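Local coordinates for member of DUF4221 family (Bacteroides vulgatus, PDB 3S9J), which is of unknown function but folds as a six-bladed beta-propeller that carries bound sodium ions, at residues Q23-S28 against T47-Y52; D53-D58 against A65-L70; P79-S84 against I93-N98. All blocks are in the same frame, centred on the assembly; numbering follows the deposited sequence.

The three contacts follow one another along the chain and touch at their borders. Interactions 1 and 2, with centres about 11 Å apart, share a sodium ion: Y52 O belongs to the first and L70 O to the second, and waters complete its shell. They also meet where R67 NH2 bonds to T24 OG1 at 2.9 Å, bringing the outer strand of the hairpin 53-58/65-70 onto the loop 23-28. Interaction 3, whose centre is about 14 Å from that of interaction 1, joins it through Y52 OH, 2.9 Å from V81 N. Its link to interaction 2 is apolar: I68 CD1 lies 3.4 Å from I93 CD1, between adjacent sheets of the propeller.

Interaction 1: residues Q23-S28 against T47-Y52; sequences QTYYLS and TQKSLY. With NA (sodium ion), chain D; NA (sodium ion), chain C; FMT (formic acid), chain K.
Y25 reaches from the loop 23-28 onto the turn formed by Q48 to L51. Its CG stands anti to the backbone N (chi1 -168°). At the root, CB lies 3.5 Å from L51 CD1, a contact less certain because L51 is modelled in two conformers. Beyond CG, CD2 meets Q48 CB at 3.7 Å, obliquely. Over one face comes the extended chain of K49: CD sits 4.1 Å from the ring centroid and 19° off the normal, a CH-pi contact. CE1 and CZ lie near K49 CE. The opposite face has Y26 CD2 toward its rim. At the tip, Y25 OH is 3.6 Å from K49 CE. Water 1, in the ring plane, bridges OH and K49 NZ. Both segments are connections of the six-bladed propeller. The first runs from the N-terminal strand 8-19, which pairs with strand 354-364 near the C-terminus and so closes the ring, into the next blade; the second joins strands 39-46 and 53-58 of that blade. The second contains the type II' beta turn from Q48 to L51, closed by L51 N to Q48 O at 3.0 Å. An alanine in place of Y25 would probably leave K49 CD without a ring face to lie on and water 1 without its hydroxyl partner. Beyond the ring, Q48 CG touches L27 O at 3.3 Å, and water 3 donates to that oxygen while accepting from Q48 N. On the far side of the loop T24 O binds a second sodium ion at 2.3 Å, a site it shares with D21 and N353.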
# COMPACT_ATOMS: atom_id res chain seq x y z
N GLN A 23 11.06 21.58 -5.03
CA GLN A 23 9.88 21.22 -5.81
C GLN A 23 9.41 19.78 -5.63
O GLN A 23 8.31 19.43 -6.10
CB GLN A 23 10.13 21.44 -7.32
CG GLN A 23 10.17 22.91 -7.72
CD GLN A 23 9.86 23.03 -9.23
OE1 GLN A 23 10.72 22.71 -10.06
NE2 GLN A 23 8.62 23.42 -9.57
N THR A 24 10.21 18.93 -4.99
CA THR A 24 9.83 17.53 -4.78
C THR A 24 10.11 17.15 -3.35
O THR A 24 11.26 17.16 -2.94
CB THR A 24 10.60 16.57 -5.73
OG1 THR A 24 10.58 17.13 -7.06
CG2 THR A 24 9.92 15.16 -5.70
N TYR A 25 9.08 16.78 -2.59
CA TYR A 25 9.30 16.33 -1.22
C TYR A 25 9.69 14.87 -1.23
O TYR A 25 9.24 14.09 -2.11
CB TYR A 25 8.05 16.54 -0.38
CG TYR A 25 8.26 16.37 1.10
CD1 TYR A 25 9.16 17.17 1.78
CD2 TYR A 25 7.58 15.38 1.81
CE1 TYR A 25 9.37 16.99 3.16
CE2 TYR A 25 7.75 15.23 3.17
CZ TYR A 25 8.65 16.05 3.83
OH TYR A 25 8.87 15.91 5.16
N TYR A 26 10.51 14.46 -0.26
CA TYR A 26 11.11 13.10 -0.33
C TYR A 26 10.12 11.98 -0.02
O TYR A 26 10.37 10.83 -0.32
CB TYR A 26 12.34 12.94 0.57
CG TYR A 26 12.01 12.91 2.06
CD1 TYR A 26 11.72 11.72 2.72
CD2 TYR A 26 11.93 14.08 2.77
CE1 TYR A 26 11.36 11.70 4.07
CE2 TYR A 26 11.60 14.07 4.14
CZ TYR A 26 11.32 12.87 4.76
OH TYR A 26 10.98 12.89 6.08
N LEU A 27 9.00 12.33 0.61
CA LEU A 27 7.97 11.36 0.99
C LEU A 27 6.80 11.41 0.03
O LEU A 27 6.26 12.49 -0.23
CB LEU A 27 7.42 11.67 2.38
CG LEU A 27 6.26 10.79 2.85
CD1 LEU A 27 6.75 9.36 2.99
CD2 LEU A 27 5.70 11.31 4.16
N SER A 28 6.40 10.24 -0.46
CA SER A 28 5.15 10.05 -1.15
C SER A 28 4.39 8.89 -0.54
O SER A 28 5.00 7.88 -0.20
CB SER A 28 5.39 9.69 -2.62
OG SER A 28 4.10 9.44 -3.25
N THR A 47 2.31 15.19 -3.39
CA THR A 47 1.20 16.00 -2.86
C THR A 47 1.37 16.29 -1.38
O THR A 47 0.46 16.84 -0.73
CB THR A 47 -0.16 15.29 -3.08
OG1 THR A 47 -0.06 13.95 -2.59
CG2 THR A 47 -0.51 15.29 -4.59
N GLN A 48 2.52 15.93 -0.80
CA GLN A 48 2.76 16.26 0.61
C GLN A 48 3.01 17.75 0.78
O GLN A 48 3.49 18.44 -0.11
CB GLN A 48 3.92 15.48 1.19
CG GLN A 48 3.68 13.99 1.27
CD GLN A 48 2.56 13.61 2.21
OE1 GLN A 48 1.64 12.88 1.85
NE2 GLN A 48 2.60 14.13 3.37
N LYS A 49 2.66 18.25 1.95
CA LYS A 49 2.92 19.63 2.28
C LYS A 49 2.33 20.57 1.28
O LYS A 49 1.16 20.41 0.93
CB LYS A 49 4.44 19.86 2.58
CG LYS A 49 4.96 18.98 3.67
CD LYS A 49 6.43 19.37 4.02
CE LYS A 49 6.86 18.89 5.35
NZ LYS A 49 8.16 19.55 5.70
N SER A 50 3.05 21.57 0.78
CA SER A 50 2.49 22.54 -0.14
C SER A 50 2.56 22.09 -1.59
O SER A 50 2.13 22.79 -2.48
CB SER A 50 3.23 23.89 0.02
OG SER A 50 4.59 23.74 -0.34
N LEU A 51 3.17 20.93 -1.83
CA LEU A 51 3.38 20.46 -3.19
C LEU A 51 2.12 19.81 -3.73
O LEU A 51 1.32 19.27 -2.98
CB LEU A 51 4.52 19.44 -3.24
CG LEU A 51 5.84 20.06 -2.75
CD1 LEU A 51 6.82 19.01 -2.56
CD2 LEU A 51 6.33 21.14 -3.72
N TYR A 52 1.95 19.86 -5.04
CA TYR A 52 0.75 19.27 -5.66
C TYR A 52 0.96 18.94 -7.13
O TYR A 52 0.49 19.65 -8.03
CB TYR A 52 -0.42 20.21 -5.46
CG TYR A 52 -1.80 19.57 -5.51
CD1 TYR A 52 -2.23 18.74 -4.50
CD2 TYR A 52 -2.67 19.83 -6.57
CE1 TYR A 52 -3.52 18.20 -4.50
CE2 TYR A 52 -3.96 19.26 -6.58
CZ TYR A 52 -4.38 18.48 -5.53
OH TYR A 52 -5.67 17.98 -5.51
NA NA D . -0.08 21.79 -8.82
NA NA C . 12.61 18.39 -1.56
C FMT K . 11.53 9.92 7.76
O1 FMT K . 11.58 9.17 8.78
O2 FMT K . 10.59 10.68 7.51
O HOH W 1 10.34 17.53 6.52
O HOH W 2 12.40 17.03 0.41
O HOH W 3 5.32 14.74 -1.79
O HOH W 4 10.41 19.79 -0.98
O HOH W 5 1.18 21.47 -10.77
O HOH W 6 1.79 22.75 -7.66
O HOH W 7 -1.48 23.21 -7.28

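Interaction 2: residues D53-D58 against A65-L70; sequences DIVIFD and AKRIPL. With NA (sodium ion), chain D.
Segments 53-58 and 65-69 run antiparallel, their axes 4.7 Å apart at closest approach and 166° between directions, as the two arms of a beta hairpin. They belong to the third and fourth strands of a propeller blade; strand 63-69, of which 65-69 takes part here, is the outermost. I54 and I68 form a hydrogen-bonded pair, I68 N reaching I54 O at 2.7 Å and I54 N returning a nearly straight bond to I68 O. I56 N likewise bonds to K66 O at 2.9 Å. Opposite I56 the outer strand carries a classic beta bulge: A65 N gives I56 O a bond of 2.8 Å, and K66 N adds a weak one to the same oxygen. On the face of I54, I56 and I68 the packing is apolar; I56 CG1 touches I68 CD1 and, side by side, K66 CG at 3.8 Å. K66 NZ bonds beyond the hairpin to S90 OG and to a glycerol, probably from the crystallisation liquor. L70 CD1 extends this layer against I54 CG1, while L70 N bonds to water 5 of the sodium shell. The other face carries a salt bridge. The R67 chain runs extended to CD and then bends, NE turned aside at chi3 (-63°). R67 NH1 meets D53 OD2 at 2.8 Å; the oxygen lies in the guanidinium plane, the nitrogen on the carboxylate's syn side, out of plane. D53 OD1 is held by N46 ND2. Over one face of the guanidinium sits V55 CG2, 3.5 Å from R67 NH1.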
# COMPACT_ATOMS: atom_id res chain seq x y z
N ASP A 53 1.68 17.85 -7.37
CA ASP A 53 1.91 17.32 -8.70
C ASP A 53 2.33 15.86 -8.62
O ASP A 53 2.34 15.27 -7.55
CB ASP A 53 2.89 18.19 -9.51
CG ASP A 53 4.30 18.29 -8.91
OD1 ASP A 53 4.76 17.36 -8.22
OD2 ASP A 53 4.95 19.36 -9.15
N ILE A 54 2.62 15.27 -9.78
CA ILE A 54 3.17 13.95 -9.82
C ILE A 54 4.53 14.03 -10.49
O ILE A 54 4.68 14.64 -11.56
CB ILE A 54 2.25 12.98 -10.60
CG1 ILE A 54 0.91 12.81 -9.87
CG2 ILE A 54 2.92 11.60 -10.81
CD1 ILE A 54 -0.19 12.24 -10.79
N VAL A 55 5.53 13.40 -9.88
CA VAL A 55 6.85 13.30 -10.45
C VAL A 55 7.06 11.87 -10.93
O VAL A 55 6.72 10.91 -10.23
CB VAL A 55 7.91 13.69 -9.42
CG1 VAL A 55 9.34 13.37 -9.89
CG2 VAL A 55 7.74 15.17 -9.05
N ILE A 56 7.66 11.73 -12.11
CA ILE A 56 8.03 10.45 -12.61
C ILE A 56 9.55 10.36 -12.57
O ILE A 56 10.23 11.20 -13.15
CB ILE A 56 7.56 10.26 -14.09
CG1 ILE A 56 6.05 10.50 -14.22
CG2 ILE A 56 8.01 8.85 -14.62
CD1 ILE A 56 5.16 9.59 -13.36
N PHE A 57 10.08 9.37 -11.85
CA PHE A 57 11.50 9.16 -11.77
C PHE A 57 11.97 8.08 -12.75
O PHE A 57 11.36 7.04 -12.86
CB PHE A 57 11.94 8.71 -10.38
CG PHE A 57 11.83 9.78 -9.31
CD1 PHE A 57 12.76 10.81 -9.22
CD2 PHE A 57 10.83 9.74 -8.39
CE1 PHE A 57 12.66 11.78 -8.25
CE2 PHE A 57 10.74 10.68 -7.39
CZ PHE A 57 11.66 11.69 -7.29
N ASP A 58 13.10 8.35 -13.39
CA ASP A 58 13.81 7.43 -14.31
C ASP A 58 14.78 6.57 -13.52
O ASP A 58 15.77 7.07 -12.99
CB ASP A 58 14.51 8.29 -15.34
CG ASP A 58 15.27 7.48 -16.39
OD1 ASP A 58 15.57 6.28 -16.17
OD2 ASP A 58 15.59 8.12 -17.41
N ALA A 65 12.37 12.14 -14.63
CA ALA A 65 11.97 12.01 -16.07
C ALA A 65 10.99 13.08 -16.50
O ALA A 65 11.11 13.62 -17.60
CB ALA A 65 11.33 10.63 -16.34
N LYS A 66 9.96 13.31 -15.70
CA LYS A 66 8.99 14.34 -16.01
C LYS A 66 8.17 14.71 -14.79
O LYS A 66 8.19 13.99 -13.79
CB LYS A 66 8.08 13.98 -17.16
CG LYS A 66 7.10 12.93 -16.97
CD LYS A 66 6.32 12.69 -18.31
CE LYS A 66 5.32 11.58 -18.19
NZ LYS A 66 4.92 10.98 -19.52
N ARG A 67 7.45 15.80 -14.93
CA ARG A 67 6.58 16.33 -13.89
C ARG A 67 5.22 16.52 -14.51
O ARG A 67 5.08 17.18 -15.55
CB ARG A 67 7.13 17.66 -13.38
CG ARG A 67 6.36 18.31 -12.26
CD ARG A 67 7.10 19.52 -11.73
NE ARG A 67 8.41 19.16 -11.16
CZ ARG A 67 8.64 18.73 -9.93
NH1 ARG A 67 7.67 18.62 -9.04
NH2 ARG A 67 9.89 18.45 -9.57
N ILE A 68 4.23 15.88 -13.91
CA ILE A 68 2.85 15.98 -14.36
C ILE A 68 2.12 16.97 -13.48
O ILE A 68 1.99 16.76 -12.27
CB ILE A 68 2.18 14.62 -14.32
CG1 ILE A 68 2.96 13.60 -15.15
CG2 ILE A 68 0.67 14.71 -14.76
CD1 ILE A 68 2.42 12.16 -15.07
N PRO A 69 1.69 18.10 -14.05
CA PRO A 69 1.05 19.10 -13.21
C PRO A 69 -0.33 18.65 -12.75
O PRO A 69 -1.02 17.89 -13.45
CB PRO A 69 0.96 20.33 -14.11
CG PRO A 69 1.04 19.81 -15.45
CD PRO A 69 1.77 18.53 -15.44
N LEU A 70 -0.71 19.10 -11.56
CA LEU A 70 -2.06 18.91 -11.01
C LEU A 70 -2.58 20.28 -10.63
O LEU A 70 -1.92 21.00 -9.89
CB LEU A 70 -2.04 17.98 -9.78
CG LEU A 70 -1.61 16.53 -9.95
CD1 LEU A 70 -1.56 15.83 -8.57
CD2 LEU A 70 -2.53 15.80 -10.98
NA NA D . -0.08 21.79 -8.82
O HOH W 5 1.18 21.47 -10.77
O HOH W 6 1.79 22.75 -7.66
O HOH W 7 -1.48 23.21 -7.28
O HOH W 8 -0.22 23.99 -10.06

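Interaction 3: residues P79-S84 against I93-N98; sequences PAVFGS and ILVAQN
Q97, A96 and G83 carry the polar bonds of this contact. F82 N points almost straight at A96 O, 2.9 Å away, and A96 N returns a bond of the same length to G83 O, with the donor above that carbonyl plane. The third bond uses a side chain: Q97 runs out extended to CD (chi2 -169°), and the turn of the amide about chi3 (69°) puts OE1 2.9 Å from A80 N, which lies in the plane of the amide carbonyl. Q97 NE2 has a weak bond to S104 OG, so the amide has a polar partner at each end. Water 9 links F82 O and N98 N. At the backbone angles of G83 (phi 117°) a CB would be jammed against F82 O, so the residue's own conformation, more than the nearby A96 CB, explains the missing side chain. The P79 ring crosses Q97 at about a right angle, P79 CD 3.2 Å from Q97 OE1. S84 and V95 form an antiparallel non-hydrogen-bonded pair; S84 CB lies 3.6 Å from V95 CG1, though V95 has two conformers, and S84 OG turns to E45 and H43. The loop 79-84 thus leads into edge strand 84-86 of a four-stranded propeller blade. Strand 93-97 lies between that strand and 102-106, while strand 39-46 of the preceding blade packs against V81, F82 and I93.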
# COMPACT_ATOMS: atom_id res chain seq x y z
N PRO A 79 -9.61 18.98 -6.99
CA PRO A 79 -9.60 19.62 -5.68
C PRO A 79 -8.90 18.88 -4.56
O PRO A 79 -8.44 19.53 -3.62
CB PRO A 79 -11.10 19.75 -5.33
CG PRO A 79 -11.80 19.74 -6.62
CD PRO A 79 -11.00 18.79 -7.49
N ALA A 80 -8.82 17.54 -4.60
CA ALA A 80 -8.46 16.78 -3.41
C ALA A 80 -7.76 15.44 -3.65
O ALA A 80 -8.13 14.40 -3.07
CB ALA A 80 -9.68 16.56 -2.52
N VAL A 81 -6.74 15.48 -4.49
CA VAL A 81 -5.96 14.30 -4.80
C VAL A 81 -5.22 13.75 -3.60
O VAL A 81 -4.52 14.47 -2.85
CB VAL A 81 -4.92 14.59 -5.90
CG1 VAL A 81 -4.00 13.36 -6.14
CG2 VAL A 81 -5.60 15.06 -7.16
N PHE A 82 -5.45 12.47 -3.39
CA PHE A 82 -4.69 11.67 -2.45
C PHE A 82 -4.76 10.21 -2.87
O PHE A 82 -5.66 9.44 -2.54
CB PHE A 82 -5.04 11.91 -0.98
CG PHE A 82 -3.82 11.93 -0.12
CD1 PHE A 82 -2.78 12.79 -0.44
CD2 PHE A 82 -3.68 11.08 0.95
CE1 PHE A 82 -1.62 12.82 0.30
CE2 PHE A 82 -2.52 11.13 1.71
CZ PHE A 82 -1.49 12.00 1.36
N GLY A 83 -3.77 9.87 -3.66
CA GLY A 83 -3.65 8.56 -4.27
C GLY A 83 -3.72 8.73 -5.79
O GLY A 83 -4.62 9.39 -6.32
N SER A 84 -2.80 8.08 -6.48
CA SER A 84 -2.71 8.15 -7.93
C SER A 84 -1.92 6.98 -8.44
O SER A 84 -0.98 6.50 -7.78
CB SER A 84 -2.12 9.49 -8.39
OG SER A 84 -0.83 9.68 -7.83
N ILE A 93 -3.68 7.95 -16.11
CA ILE A 93 -3.47 7.86 -14.66
C ILE A 93 -4.81 8.03 -13.98
O ILE A 93 -5.59 8.91 -14.34
CB ILE A 93 -2.47 8.96 -14.18
CG1 ILE A 93 -1.04 8.64 -14.64
CG2 ILE A 93 -2.51 9.13 -12.60
CD1 ILE A 93 -0.09 9.88 -14.65
N LEU A 94 -5.08 7.20 -12.97
CA LEU A 94 -6.28 7.32 -12.17
C LEU A 94 -5.90 7.96 -10.82
O LEU A 94 -4.90 7.61 -10.22
CB LEU A 94 -6.92 5.96 -11.98
CG LEU A 94 -7.67 5.44 -13.23
CD1 LEU A 94 -8.05 3.96 -13.07
CD2 LEU A 94 -8.90 6.32 -13.47
N VAL A 95 -6.73 8.91 -10.38
CA VAL A 95 -6.46 9.58 -9.12
C VAL A 95 -7.69 9.52 -8.23
O VAL A 95 -8.83 9.58 -8.68
CB VAL A 95 -5.97 11.06 -9.26
CG1 VAL A 95 -4.73 11.17 -10.20
CG2 VAL A 95 -7.11 11.98 -9.72
N ALA A 96 -7.42 9.33 -6.95
CA ALA A 96 -8.46 9.22 -5.91
C ALA A 96 -8.59 10.57 -5.20
O ALA A 96 -7.60 11.18 -4.79
CB ALA A 96 -8.11 8.14 -4.88
N GLN A 97 -9.84 11.03 -5.06
CA GLN A 97 -10.13 12.27 -4.36
C GLN A 97 -11.18 11.97 -3.29
O GLN A 97 -12.36 12.34 -3.41
CB GLN A 97 -10.57 13.36 -5.33
CG GLN A 97 -9.64 13.58 -6.52
CD GLN A 97 -9.96 14.80 -7.28
OE1 GLN A 97 -9.78 15.91 -6.78
NE2 GLN A 97 -10.47 14.62 -8.50
N ASN A 98 -10.72 11.27 -2.27
CA ASN A 98 -11.59 10.87 -1.15
C ASN A 98 -12.52 11.96 -0.63
O ASN A 98 -13.72 11.71 -0.46
CB ASN A 98 -10.75 10.35 -0.01
CG ASN A 98 -11.58 9.92 1.19
OD1 ASN A 98 -12.13 8.84 1.19
ND2 ASN A 98 -11.64 10.76 2.22
O HOH W 9 -8.29 9.86 -1.86